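Local coordinates for protein ALDH21) (Physcomitrella patens subsp. patens, PDB 5MZ5) that oxidises succinic semialdehyde with NADP(+) as coenzyme, as a plant member of the aldehyde dehydrogenase family, at residues G135-T140 with F190-V195; T123-K128 with T217-L222; S183-W188 with V210-S215; L261-S266 with M284-N289. All blocks are in the same frame, centred on the assembly; numbering follows the deposited sequence.

Interaction 1: G135-T140 with F190-V195. With GOL (glycerol), chain E.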
loop_
_atom_site.group_PDB
_atom_site.type_symbol
_atom_site.label_atom_id
_atom_site.label_comp_id
_atom_site.label_asym_id
_atom_site.label_seq_id
_atom_site.Cartn_x
_atom_site.Cartn_y
_atom_site.Cartn_z
ATOM N N GLY A 135 -11.772 -18.252 25.727
ATOM C CA GLY A 135 -10.716 -17.806 24.815
ATOM C C GLY A 135 -11.245 -17.683 23.392
ATOM O O GLY A 135 -10.926 -16.718 22.692
ATOM N N GLU A 136 -12.115 -18.625 22.973
ATOM C CA GLU A 136 -12.745 -18.615 21.647
ATOM C C GLU A 136 -13.749 -17.454 21.470
ATOM O O GLU A 136 -13.847 -16.914 20.363
ATOM C CB GLU A 136 -13.376 -19.969 21.302
ATOM C CG GLU A 136 -14.014 -19.983 19.923
ATOM C CD GLU A 136 -14.536 -21.290 19.365
ATOM O OE1 GLU A 136 -15.135 -21.254 18.272
ATOM O OE2 GLU A 136 -14.382 -22.340 20.021
ATOM N N VAL A 137 -14.494 -17.091 22.548
ATOM C CA VAL A 137 -15.446 -15.975 22.513
ATOM C C VAL A 137 -14.663 -14.628 22.395
ATOM O O VAL A 137 -15.012 -13.808 21.556
ATOM C CB VAL A 137 -16.512 -16.010 23.653
ATOM C CG1 VAL A 137 -17.554 -14.910 23.468
ATOM C CG2 VAL A 137 -17.213 -17.377 23.702
ATOM N N THR A 138 -13.545 -14.484 23.124
ATOM C CA THR A 138 -12.656 -13.315 23.073
ATOM C C THR A 138 -12.083 -13.156 21.666
ATOM O O THR A 138 -12.014 -12.044 21.156
ATOM C CB THR A 138 -11.505 -13.467 24.111
ATOM O OG1 THR A 138 -12.060 -13.650 25.413
ATOM C CG2 THR A 138 -10.543 -12.273 24.118
ATOM N N ARG A 139 -11.635 -14.257 21.062
ATOM C CA ARG A 139 -11.063 -14.221 19.726
ATOM C C ARG A 139 -12.131 -13.877 18.681
ATOM O O ARG A 139 -11.810 -13.193 17.712
ATOM C CB ARG A 139 -10.367 -15.546 19.408
ATOM C CG ARG A 139 -9.006 -15.687 20.096
ATOM C CD ARG A 139 -8.308 -16.973 19.665
ATOM N NE ARG A 139 -8.044 -16.957 18.230
ATOM C CZ ARG A 139 -7.825 -18.032 17.486
ATOM N NH1 ARG A 139 -7.798 -19.237 18.041
ATOM N NH2 ARG A 139 -7.642 -17.913 16.178
ATOM N N THR A 140 -13.399 -14.335 18.895
ATOM C CA THR A 140 -14.558 -14.032 18.028
ATOM C C THR A 140 -14.874 -12.536 18.125
ATOM O O THR A 140 -15.178 -11.920 17.106
ATOM C CB THR A 140 -15.762 -14.921 18.360
ATOM O OG1 THR A 140 -15.378 -16.280 18.177
ATOM C CG2 THR A 140 -17.012 -14.598 17.491
ATOM N N PHE A 190 -14.038 -25.245 16.050
ATOM C CA PHE A 190 -14.121 -23.863 16.585
ATOM C C PHE A 190 -15.440 -23.345 16.013
ATOM O O PHE A 190 -15.423 -22.565 15.054
ATOM C CB PHE A 190 -12.941 -22.971 16.151
ATOM C CG PHE A 190 -11.664 -23.150 16.939
ATOM C CD1 PHE A 190 -10.763 -24.167 16.617
ATOM C CD2 PHE A 190 -11.346 -22.289 17.982
ATOM C CE1 PHE A 190 -9.585 -24.343 17.360
ATOM C CE2 PHE A 190 -10.167 -22.465 18.725
ATOM C CZ PHE A 190 -9.292 -23.485 18.403
ATOM N N PRO A 191 -16.596 -23.833 16.528
ATOM C CA PRO A 191 -17.884 -23.495 15.893
ATOM C C PRO A 191 -18.335 -22.044 15.975
ATOM O O PRO A 191 -19.330 -21.690 15.331
ATOM C CB PRO A 191 -18.878 -24.427 16.578
ATOM C CG PRO A 191 -18.272 -24.757 17.870
ATOM C CD PRO A 191 -16.792 -24.765 17.659
ATOM N N LEU A 192 -17.622 -21.214 16.734
ATOM C CA LEU A 192 -17.946 -19.799 16.783
ATOM C C LEU A 192 -16.899 -18.995 16.001
ATOM O O LEU A 192 -17.258 -18.275 15.071
ATOM C CB LEU A 192 -18.102 -19.313 18.232
ATOM C CG LEU A 192 -18.450 -17.834 18.422
ATOM C CD1 LEU A 192 -19.888 -17.525 18.004
ATOM C CD2 LEU A 192 -18.180 -17.393 19.842
ATOM N N ASN A 193 -15.611 -19.150 16.361
ATOM C CA ASN A 193 -14.512 -18.430 15.732
ATOM C C ASN A 193 -14.354 -18.726 14.244
ATOM O O ASN A 193 -14.136 -17.794 13.476
ATOM C CB ASN A 193 -13.183 -18.636 16.484
ATOM C CG ASN A 193 -12.063 -17.746 15.963
ATOM O OD1 ASN A 193 -11.182 -18.193 15.233
ATOM N ND2 ASN A 193 -12.170 -16.455 16.169
ATOM N N LEU A 194 -14.461 -19.993 13.831
ATOM C CA LEU A 194 -14.279 -20.331 12.423
ATOM C C LEU A 194 -15.510 -19.957 11.589
ATOM O O LEU A 194 -15.388 -19.795 10.370
ATOM C CB LEU A 194 -13.790 -21.773 12.200
ATOM C CG LEU A 194 -12.321 -22.010 12.695
ATOM C CD1 LEU A 194 -11.913 -23.491 12.630
ATOM C CD2 LEU A 194 -11.315 -21.156 11.932
ATOM N N VAL A 195 -16.639 -19.656 12.265
ATOM C CA VAL A 195 -17.838 -19.093 11.626
ATOM C C VAL A 195 -17.567 -17.587 11.435
ATOM O O VAL A 195 -17.742 -17.063 10.325
ATOM C CB VAL A 195 -19.129 -19.358 12.445
ATOM C CG1 VAL A 195 -20.261 -18.418 12.016
ATOM C CG2 VAL A 195 -19.555 -20.811 12.318
HETATM C C1 GOL E . -8.651 -20.691 14.606
HETATM O O1 GOL E . -9.844 -20.768 15.371
HETATM C C2 GOL E . -7.653 -21.749 15.018
HETATM O O2 GOL E . -6.716 -21.188 15.942
HETATM C C3 GOL E . -6.910 -22.272 13.812
HETATM O O3 GOL E . -7.764 -23.014 12.947
#

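Interaction 2: T123-K128 with T217-L222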
loop_
_atom_site.group_PDB
_atom_site.type_symbol
_atom_site.label_atom_id
_atom_site.label_comp_id
_atom_site.label_asym_id
_atom_site.label_seq_id
_atom_site.Cartn_x
_atom_site.Cartn_y
_atom_site.Cartn_z
ATOM N N THR A 123 -18.768 -24.809 25.169
ATOM C CA THR A 123 -18.248 -25.960 25.915
ATOM C C THR A 123 -19.211 -27.152 25.821
ATOM O O THR A 123 -18.786 -28.278 25.564
ATOM C CB THR A 123 -17.958 -25.539 27.361
ATOM O OG1 THR A 123 -16.781 -24.755 27.320
ATOM C CG2 THR A 123 -17.739 -26.741 28.309
ATOM N N MET A 124 -20.507 -26.887 26.009
ATOM C CA MET A 124 -21.558 -27.891 25.933
ATOM C C MET A 124 -21.577 -28.612 24.563
ATOM O O MET A 124 -21.488 -29.846 24.520
ATOM C CB MET A 124 -22.917 -27.242 26.289
ATOM C CG MET A 124 -24.085 -28.212 26.389
ATOM S SD MET A 124 -24.775 -28.586 24.751
ATOM C CE MET A 124 -25.743 -27.089 24.478
ATOM N N GLU A 125 -21.700 -27.855 23.457
ATOM C CA GLU A 125 -21.816 -28.480 22.140
ATOM C C GLU A 125 -20.492 -28.962 21.529
ATOM O O GLU A 125 -20.537 -29.792 20.627
ATOM C CB GLU A 125 -22.554 -27.562 21.162
ATOM C CG GLU A 125 -21.730 -26.371 20.687
ATOM C CD GLU A 125 -22.372 -25.540 19.600
ATOM O OE1 GLU A 125 -23.401 -25.982 19.046
ATOM O OE2 GLU A 125 -21.832 -24.459 19.282
ATOM N N SER A 126 -19.340 -28.404 21.954
ATOM C CA SER A 126 -18.065 -28.802 21.358
ATOM C C SER A 126 -17.232 -29.720 22.245
ATOM O O SER A 126 -16.354 -30.423 21.739
ATOM C CB SER A 126 -17.258 -27.574 20.933
ATOM O OG SER A 126 -16.647 -26.944 22.046
ATOM N N GLY A 127 -17.498 -29.697 23.550
ATOM C CA GLY A 127 -16.733 -30.477 24.511
ATOM C C GLY A 127 -15.411 -29.828 24.893
ATOM O O GLY A 127 -14.617 -30.431 25.615
ATOM N N LYS A 128 -15.134 -28.604 24.403
ATOM C CA LYS A 128 -13.878 -27.928 24.741
ATOM C C LYS A 128 -13.931 -27.357 26.159
ATOM O O LYS A 128 -14.986 -26.888 26.581
ATOM C CB LYS A 128 -13.452 -26.884 23.683
ATOM C CG LYS A 128 -14.207 -25.537 23.708
ATOM C CD LYS A 128 -13.721 -24.570 22.638
ATOM C CE LYS A 128 -13.904 -25.109 21.229
ATOM N NZ LYS A 128 -12.820 -24.634 20.322
ATOM N N THR A 217 -22.305 -29.056 15.969
ATOM C CA THR A 217 -22.099 -27.825 16.732
ATOM C C THR A 217 -22.793 -26.595 16.069
ATOM O O THR A 217 -22.104 -25.622 15.756
ATOM C CB THR A 217 -20.584 -27.565 16.884
ATOM O OG1 THR A 217 -20.032 -27.365 15.579
ATOM C CG2 THR A 217 -19.838 -28.667 17.633
ATOM N N PRO A 218 -24.139 -26.562 15.895
ATOM C CA PRO A 218 -24.745 -25.408 15.203
ATOM C C PRO A 218 -25.160 -24.227 16.066
ATOM O O PRO A 218 -25.511 -23.193 15.519
ATOM C CB PRO A 218 -25.989 -26.031 14.552
ATOM C CG PRO A 218 -26.408 -27.086 15.523
ATOM C CD PRO A 218 -25.157 -27.599 16.195
ATOM N N LEU A 219 -25.203 -24.399 17.387
ATOM C CA LEU A 219 -25.761 -23.400 18.295
ATOM C C LEU A 219 -25.018 -22.092 18.331
ATOM O O LEU A 219 -25.663 -21.062 18.501
ATOM C CB LEU A 219 -25.931 -23.958 19.713
ATOM C CG LEU A 219 -26.557 -25.342 19.835
ATOM C CD1 LEU A 219 -26.517 -25.788 21.265
ATOM C CD2 LEU A 219 -27.996 -25.381 19.256
ATOM N N SER A 220 -23.682 -22.122 18.172
ATOM C CA SER A 220 -22.818 -20.934 18.156
ATOM C C SER A 220 -23.155 -20.081 16.950
ATOM O O SER A 220 -23.268 -18.850 17.068
ATOM C CB SER A 220 -21.343 -21.327 18.140
ATOM O OG SER A 220 -20.987 -21.889 19.388
ATOM N N ALA A 221 -23.359 -20.748 15.795
ATOM C CA ALA A 221 -23.769 -20.076 14.570
ATOM C C ALA A 221 -25.190 -19.511 14.705
ATOM O O ALA A 221 -25.467 -18.429 14.197
ATOM C CB ALA A 221 -23.703 -21.033 13.406
ATOM N N LEU A 222 -26.070 -20.227 15.416
ATOM C CA LEU A 222 -27.454 -19.814 15.604
ATOM C C LEU A 222 -27.573 -18.623 16.545
ATOM O O LEU A 222 -28.483 -17.822 16.371
ATOM C CB LEU A 222 -28.357 -20.995 16.027
ATOM C CG LEU A 222 -28.555 -22.096 14.946
ATOM C CD1 LEU A 222 -29.274 -23.314 15.537
ATOM C CD2 LEU A 222 -29.287 -21.555 13.697
#

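Interaction 3: S183-W188 with V210-S215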
loop_
_atom_site.group_PDB
_atom_site.type_symbol
_atom_site.label_atom_id
_atom_site.label_comp_id
_atom_site.label_asym_id
_atom_site.label_seq_id
_atom_site.Cartn_x
_atom_site.Cartn_y
_atom_site.Cartn_z
ATOM N N SER A 183 -21.562 -18.832 -0.221
ATOM C CA SER A 183 -21.909 -20.117 0.385
ATOM C C SER A 183 -20.832 -20.390 1.451
ATOM O O SER A 183 -19.636 -20.385 1.138
ATOM C CB SER A 183 -21.908 -21.232 -0.653
ATOM O OG SER A 183 -22.138 -22.458 0.012
ATOM N N MET A 184 -21.259 -20.588 2.710
ATOM C CA MET A 184 -20.340 -20.828 3.837
ATOM C C MET A 184 -20.642 -22.154 4.467
ATOM O O MET A 184 -21.804 -22.453 4.742
ATOM C CB MET A 184 -20.423 -19.716 4.908
ATOM C CG MET A 184 -20.215 -18.318 4.371
ATOM S SD MET A 184 -20.559 -17.096 5.652
ATOM C CE MET A 184 -20.014 -15.663 4.836
ATOM N N VAL A 185 -19.598 -22.963 4.665
ATOM C CA VAL A 185 -19.664 -24.279 5.293
ATOM C C VAL A 185 -18.583 -24.276 6.365
ATOM O O VAL A 185 -17.403 -24.134 6.060
ATOM C CB VAL A 185 -19.538 -25.451 4.273
ATOM C CG1 VAL A 185 -19.657 -26.806 4.983
ATOM C CG2 VAL A 185 -20.600 -25.334 3.153
ATOM N N SER A 186 -19.000 -24.347 7.624
ATOM C CA SER A 186 -18.105 -24.212 8.771
ATOM C C SER A 186 -17.889 -25.531 9.563
ATOM O O SER A 186 -18.666 -26.467 9.407
ATOM C CB SER A 186 -18.595 -23.083 9.668
ATOM O OG SER A 186 -19.943 -23.291 10.048
ATOM N N PRO A 187 -16.827 -25.621 10.406
ATOM C CA PRO A 187 -16.557 -26.883 11.114
ATOM C C PRO A 187 -17.104 -26.961 12.550
ATOM O O PRO A 187 -17.724 -26.011 13.059
ATOM C CB PRO A 187 -15.028 -26.925 11.106
ATOM C CG PRO A 187 -14.652 -25.471 11.320
ATOM C CD PRO A 187 -15.763 -24.625 10.695
ATOM N N TRP A 188 -16.811 -28.086 13.219
ATOM C CA TRP A 188 -17.230 -28.352 14.579
ATOM C C TRP A 188 -16.154 -28.060 15.636
ATOM O O TRP A 188 -16.502 -27.982 16.815
ATOM C CB TRP A 188 -17.781 -29.794 14.721
ATOM C CG TRP A 188 -16.860 -30.873 14.222
ATOM C CD1 TRP A 188 -16.971 -31.564 13.050
ATOM C CD2 TRP A 188 -15.684 -31.384 14.884
ATOM N NE1 TRP A 188 -15.933 -32.468 12.932
ATOM C CE2 TRP A 188 -15.128 -32.378 14.041
ATOM C CE3 TRP A 188 -15.052 -31.110 16.114
ATOM C CZ2 TRP A 188 -13.974 -33.102 14.392
ATOM C CZ3 TRP A 188 -13.896 -31.809 16.448
ATOM C CH2 TRP A 188 -13.378 -32.801 15.600
ATOM N N VAL A 210 -25.345 -17.512 2.895
ATOM C CA VAL A 210 -26.121 -18.649 3.397
ATOM C C VAL A 210 -25.098 -19.531 4.086
ATOM O O VAL A 210 -24.176 -20.034 3.444
ATOM C CB VAL A 210 -26.965 -19.410 2.331
ATOM C CG1 VAL A 210 -27.840 -20.472 2.991
ATOM C CG2 VAL A 210 -27.830 -18.450 1.523
ATOM N N LEU A 211 -25.231 -19.680 5.396
ATOM C CA LEU A 211 -24.313 -20.482 6.177
ATOM C C LEU A 211 -24.893 -21.820 6.587
ATOM O O LEU A 211 -26.017 -21.898 7.104
ATOM C CB LEU A 211 -23.786 -19.695 7.419
ATOM C CG LEU A 211 -23.062 -20.476 8.542
ATOM C CD1 LEU A 211 -21.672 -20.959 8.103
ATOM C CD2 LEU A 211 -22.948 -19.629 9.748
ATOM N N LYS A 212 -24.094 -22.877 6.339
ATOM C CA LYS A 212 -24.392 -24.232 6.750
ATOM C C LYS A 212 -23.455 -24.507 7.942
ATOM O O LYS A 212 -22.279 -24.804 7.744
ATOM C CB LYS A 212 -24.162 -25.252 5.611
ATOM C CG LYS A 212 -24.584 -26.686 5.991
ATOM C CD LYS A 212 -23.906 -27.731 5.093
ATOM C CE LYS A 212 -24.174 -29.149 5.538
ATOM N NZ LYS A 212 -23.436 -29.514 6.777
ATOM N N PRO A 213 -23.924 -24.354 9.195
ATOM C CA PRO A 213 -23.041 -24.677 10.324
ATOM C C PRO A 213 -22.907 -26.204 10.454
ATOM O O PRO A 213 -23.751 -26.933 9.916
ATOM C CB PRO A 213 -23.779 -24.076 11.522
ATOM C CG PRO A 213 -25.218 -24.089 11.134
ATOM C CD PRO A 213 -25.289 -24.000 9.644
ATOM N N ALA A 214 -21.856 -26.693 11.148
ATOM C CA ALA A 214 -21.697 -28.138 11.359
ATOM C C ALA A 214 -22.888 -28.629 12.198
ATOM O O ALA A 214 -23.292 -27.961 13.154
ATOM C CB ALA A 214 -20.393 -28.437 12.070
ATOM N N SER A 215 -23.491 -29.746 11.788
ATOM C CA SER A 215 -24.664 -30.326 12.444
ATOM C C SER A 215 -24.419 -30.744 13.895
ATOM O O SER A 215 -25.348 -30.678 14.697
ATOM C CB SER A 215 -25.234 -31.475 11.620
ATOM O OG SER A 215 -25.956 -30.915 10.537
HETATM O O HOH W 1 -19.990 -24.660 12.462
HETATM O O HOH W 2 -21.085 -27.345 7.981
#

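Interaction 4: L261-S266 with M284-N289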
loop_
_atom_site.group_PDB
_atom_site.type_symbol
_atom_site.label_atom_id
_atom_site.label_comp_id
_atom_site.label_asym_id
_atom_site.label_seq_id
_atom_site.Cartn_x
_atom_site.Cartn_y
_atom_site.Cartn_z
ATOM N N LEU A 261 -17.765 -20.087 -2.756
ATOM C CA LEU A 261 -17.894 -21.113 -1.751
ATOM C C LEU A 261 -16.660 -20.975 -0.814
ATOM O O LEU A 261 -15.522 -21.008 -1.271
ATOM C CB LEU A 261 -17.961 -22.528 -2.367
ATOM C CG LEU A 261 -17.692 -23.717 -1.424
ATOM C CD1 LEU A 261 -18.710 -23.772 -0.245
ATOM C CD2 LEU A 261 -17.704 -25.028 -2.186
ATOM N N THR A 262 -16.904 -20.836 0.485
ATOM C CA THR A 262 -15.842 -20.792 1.498
ATOM C C THR A 262 -16.094 -21.930 2.481
ATOM O O THR A 262 -17.124 -21.969 3.178
ATOM C CB THR A 262 -15.630 -19.388 2.120
ATOM O OG1 THR A 262 -14.645 -19.505 3.147
ATOM C CG2 THR A 262 -16.897 -18.786 2.687
ATOM N N PHE A 263 -15.156 -22.883 2.486
ATOM C CA PHE A 263 -15.247 -24.091 3.300
ATOM C C PHE A 263 -14.089 -24.229 4.268
ATOM O O PHE A 263 -12.929 -23.978 3.918
ATOM C CB PHE A 263 -15.348 -25.329 2.390
ATOM C CG PHE A 263 -15.285 -26.678 3.073
ATOM C CD1 PHE A 263 -16.427 -27.262 3.600
ATOM C CD2 PHE A 263 -14.077 -27.350 3.216
ATOM C CE1 PHE A 263 -16.378 -28.516 4.212
ATOM C CE2 PHE A 263 -14.021 -28.592 3.862
ATOM C CZ PHE A 263 -15.175 -29.178 4.336
ATOM N N THR A 264 -14.430 -24.613 5.498
ATOM C CA THR A 264 -13.474 -24.964 6.551
ATOM C C THR A 264 -13.900 -26.334 7.059
ATOM O O THR A 264 -15.044 -26.509 7.482
ATOM C CB THR A 264 -13.357 -23.940 7.671
ATOM O OG1 THR A 264 -12.921 -22.705 7.114
ATOM C CG2 THR A 264 -12.332 -24.377 8.745
ATOM N N GLY A 265 -12.993 -27.292 6.960
ATOM C CA GLY A 265 -13.266 -28.655 7.402
ATOM C C GLY A 265 -12.303 -29.685 6.865
ATOM O O GLY A 265 -11.143 -29.371 6.583
ATOM N N SER A 266 -12.798 -30.926 6.734
ATOM C CA SER A 266 -12.053 -32.085 6.249
ATOM C C SER A 266 -11.544 -31.924 4.814
ATOM O O SER A 266 -12.309 -31.561 3.925
ATOM C CB SER A 266 -12.905 -33.345 6.381
ATOM O OG SER A 266 -12.160 -34.498 6.039
ATOM N N MET A 284 -10.618 -22.518 0.690
ATOM C CA MET A 284 -10.561 -23.743 1.485
ATOM C C MET A 284 -9.590 -23.632 2.660
ATOM O O MET A 284 -8.405 -23.368 2.468
ATOM C CB MET A 284 -10.124 -24.936 0.607
ATOM C CG MET A 284 -11.090 -25.285 -0.465
ATOM S SD MET A 284 -12.167 -26.560 0.129
ATOM C CE MET A 284 -13.643 -26.213 -0.782
ATOM N N GLU A 285 -10.082 -23.926 3.856
ATOM C CA GLU A 285 -9.259 -23.983 5.066
ATOM C C GLU A 285 -9.375 -25.417 5.539
ATOM O O GLU A 285 -10.433 -25.833 6.019
ATOM C CB GLU A 285 -9.746 -22.996 6.136
ATOM C CG GLU A 285 -9.535 -21.541 5.764
ATOM C CD GLU A 285 -8.093 -21.060 5.718
ATOM O OE1 GLU A 285 -7.833 -20.052 5.024
ATOM O OE2 GLU A 285 -7.222 -21.693 6.360
ATOM N N LEU A 286 -8.335 -26.214 5.275
ATOM C CA LEU A 286 -8.383 -27.647 5.590
ATOM C C LEU A 286 -7.387 -27.991 6.681
ATOM O O LEU A 286 -6.863 -27.075 7.324
ATOM C CB LEU A 286 -8.239 -28.509 4.308
ATOM C CG LEU A 286 -9.030 -27.989 3.081
ATOM C CD1 LEU A 286 -8.616 -28.680 1.835
ATOM C CD2 LEU A 286 -10.561 -28.055 3.294
ATOM N N GLY A 287 -7.164 -29.274 6.914
ATOM C CA GLY A 287 -6.294 -29.738 7.991
ATOM C C GLY A 287 -4.803 -29.501 7.863
ATOM O O GLY A 287 -4.330 -28.867 6.917
ATOM N N GLY A 288 -4.064 -30.018 8.835
ATOM C CA GLY A 288 -2.618 -29.922 8.852
ATOM C C GLY A 288 -1.949 -31.037 9.612
ATOM O O GLY A 288 -2.609 -31.899 10.188
ATOM N N ASN A 289 -0.632 -31.044 9.578
ATOM C CA ASN A 289 0.200 -32.013 10.317
ATOM C C ASN A 289 1.428 -31.191 10.702
ATOM O O ASN A 289 2.532 -31.379 10.172
ATOM C CB ASN A 289 0.532 -33.238 9.449
ATOM C CG ASN A 289 1.371 -34.312 10.095
ATOM O OD1 ASN A 289 1.996 -34.132 11.156
ATOM N ND2 ASN A 289 1.410 -35.461 9.451
#

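Interaction 1: G135-T140 with F190-V195
E136 reaches from helix 130-151 to the start of helix 193-205 and sets its carboxylate beside F190, L192 and N193. From CB the chain leaves with CG anti to the backbone N (chi1 -179°) and stays extended. CG lies 3.8 Å from N193 CB, and CD comes 3.6 Å from F190 CD2, the carboxylate being inclined to the ring. OE1 takes two backbone N-H groups: N193 N, at 2.9 Å, meets the lone pair turned away from OE2, while L192 N, also 2.9 Å from OE1, approaches nearly along the C-O bond. OE2 is salt-bridged to K128. The carboxylate thus meets the N-terminal end of helix 193-205, the helix that follows the first strand of a Rossmann-like beta-alpha-beta unit. An alanine here would probably leave K128 without this countercharge and the L192 and N193 N-H groups without their shared acceptor. One turn on, T140 OG1 packs 3.4 Å from L192 CD2 and bonds back to E136 O. R139, a succinate-binding residue salt-bridged to D477, directs NH1 to glycerol O2 at 3.1 Å. N193 OD1 lies over a face of the R139 guanidinium and accepts from glycerol O1 at 2.9 Å.

Interaction 2: T123-K128 with T217-L222
The carboxylate of E125 fits against the backbone of T217-L219 and the hydroxyl of S220, and this is where the contact is tight. CG lies between the backbone N and the carbonyl carbon (chi1 74°), and from there the extended chain carries both oxygens across to the other segment. OE1 accepts from L219 N at 2.9 Å through the lone pair on the side of OE2, in a rather bent bond (143°), and lies against L219 CB at 3.3 Å. OE2 is gripped twice by S220: OG donates at 2.7 Å, nearly in line with the C-O bond, and the backbone N at 3.2 Å comes from the syn side, out of the carboxylate plane. An acidic group thus sits at the N-terminal end of helix 219-229, where the positive end of the helix dipole would probably stabilise its negative charge. That helix follows strand 209-212 of the Rossmann-type sheet, and T217 touches W188, an NADP(+)-binding residue. A leucine in place of E125 would probably leave the L219 and S220 N-H groups and the S220 hydroxyl without this acceptor. Helix 115-126 ends here: G127 turns off with positive phi, and S126 OG, which also bonds to L122 O, accepts from K128 N in an ST turn. T217 CG2 packs 3.3 Å from E125 O, whose hydrogen bond comes from K61 NZ. Away from the carboxylate the contact thins. S126 CA stays 4.1 Å from T217 CG2, and on the more exposed side M124 adds a single touch, CE to L219 CD1 at 3.6 Å.

Interaction 3: S183-W188 with V210-S215
M184 bonds to both V210 and K212 through its backbone, the ladder of a parallel strand pair. K212 N donates to M184 O at 2.8 Å in an almost straight bond (173°), and M184 N donates to V210 O at 3.1 Å. A third rung, S186 N to K212 O, is weak, at 3.3 Å. Beyond it the two chains are bridged by water. One water accepts from A214 N, donates to P187 O and pairs with S186 OG, 2.8 Å away; a second donates to S186 O and, at 2.8 Å, to K212 O, and is weakly held by K212 NZ. S186, W188, K212 and S215 are NADP(+)-binding residues, and in this coenzyme-free structure waters link the strand ends there, at the carboxyl edge of a Rossmann-type sheet. Side-chain packing flanks the ladder. L211, with CG anti to its backbone N (chi1 166°), lays CD1 against M184 CB at 3.6 Å and S186 OG at 3.5 Å. Past the strands, A214 CB packs against the P187 backbone and touches W188 CB at 4.0 Å. Helix 193-205, the crossover between the two strands, covers the M184 and L211 face through A202 and V195; F252 of helix 251-254 packs on V185, V210 and K212 on the other face, and strand 260-264 continues the sheet beside 183-185.

Interaction 4: L261-S266 with M284-N289
F263 and M284 are brought together by their first torsions: F263 CG stands anti to its backbone N (chi1 173°), whereas M284 CG stands anti to its carbonyl carbon (chi1 -65°), and the methionine chain then bends at chi2. This lays M284 CE 3.7 Å from F263 CB and SD 4.9 Å from the centroid of the F263 ring, an oblique Met-aromatic contact. L286 comes to the same ring at its edge, CD2 lying in the ring plane 3.5 Å from CE2. The two backbones run parallel and are hydrogen-bonded, with E285 N to F263 O at 2.8 Å and G265 N to E285 O at 3.1 Å. The two strands, joined through helix 267-276, form a beta-alpha-beta unit of the Rossmann-type coenzyme domain. Just after the first strand G265 has a positive phi (163°), and a CB there would run into F263 CZ, consistent with a glycine-rich nucleotide-binding loop; the next residue, S266, binds NADP(+), as do E285 and L286. On the opposite face of the strand pair T264 and E285 lie side by side. T264 OG1, which bonds to K198, comes 3.3 Å from E285 CB. E285, predicted to be an active-site residue, bends at chi2 and carries its carboxylate away from strand 260-264, and its side chain packs on Y481.

Interactions 3 and 4 are built on neighbouring strands of one sheet, with S183 O 2.8 Å from T262 N and V185 N 3.1 Å from T262 O in probable hydrogen bonds; their centres lie 12 Å apart and together they frame the NADP(+) site. Interactions 1 and 2, with centres 10 Å apart, are tied by P191 CB packing 3.3 Å from T217 OG1 and by the E136 OE2 to K128 NZ bridge, 2.8 Å long. Interaction 2 reaches the coenzyme side through T217 OG1, 3.1 Å from W188 CA. Interaction 1 lies on the substrate side, where the glycerol contacts R139 and Y481, succinate-binding residues; L194 CD1 packs 3.6 Å from P187 CG of interaction 3.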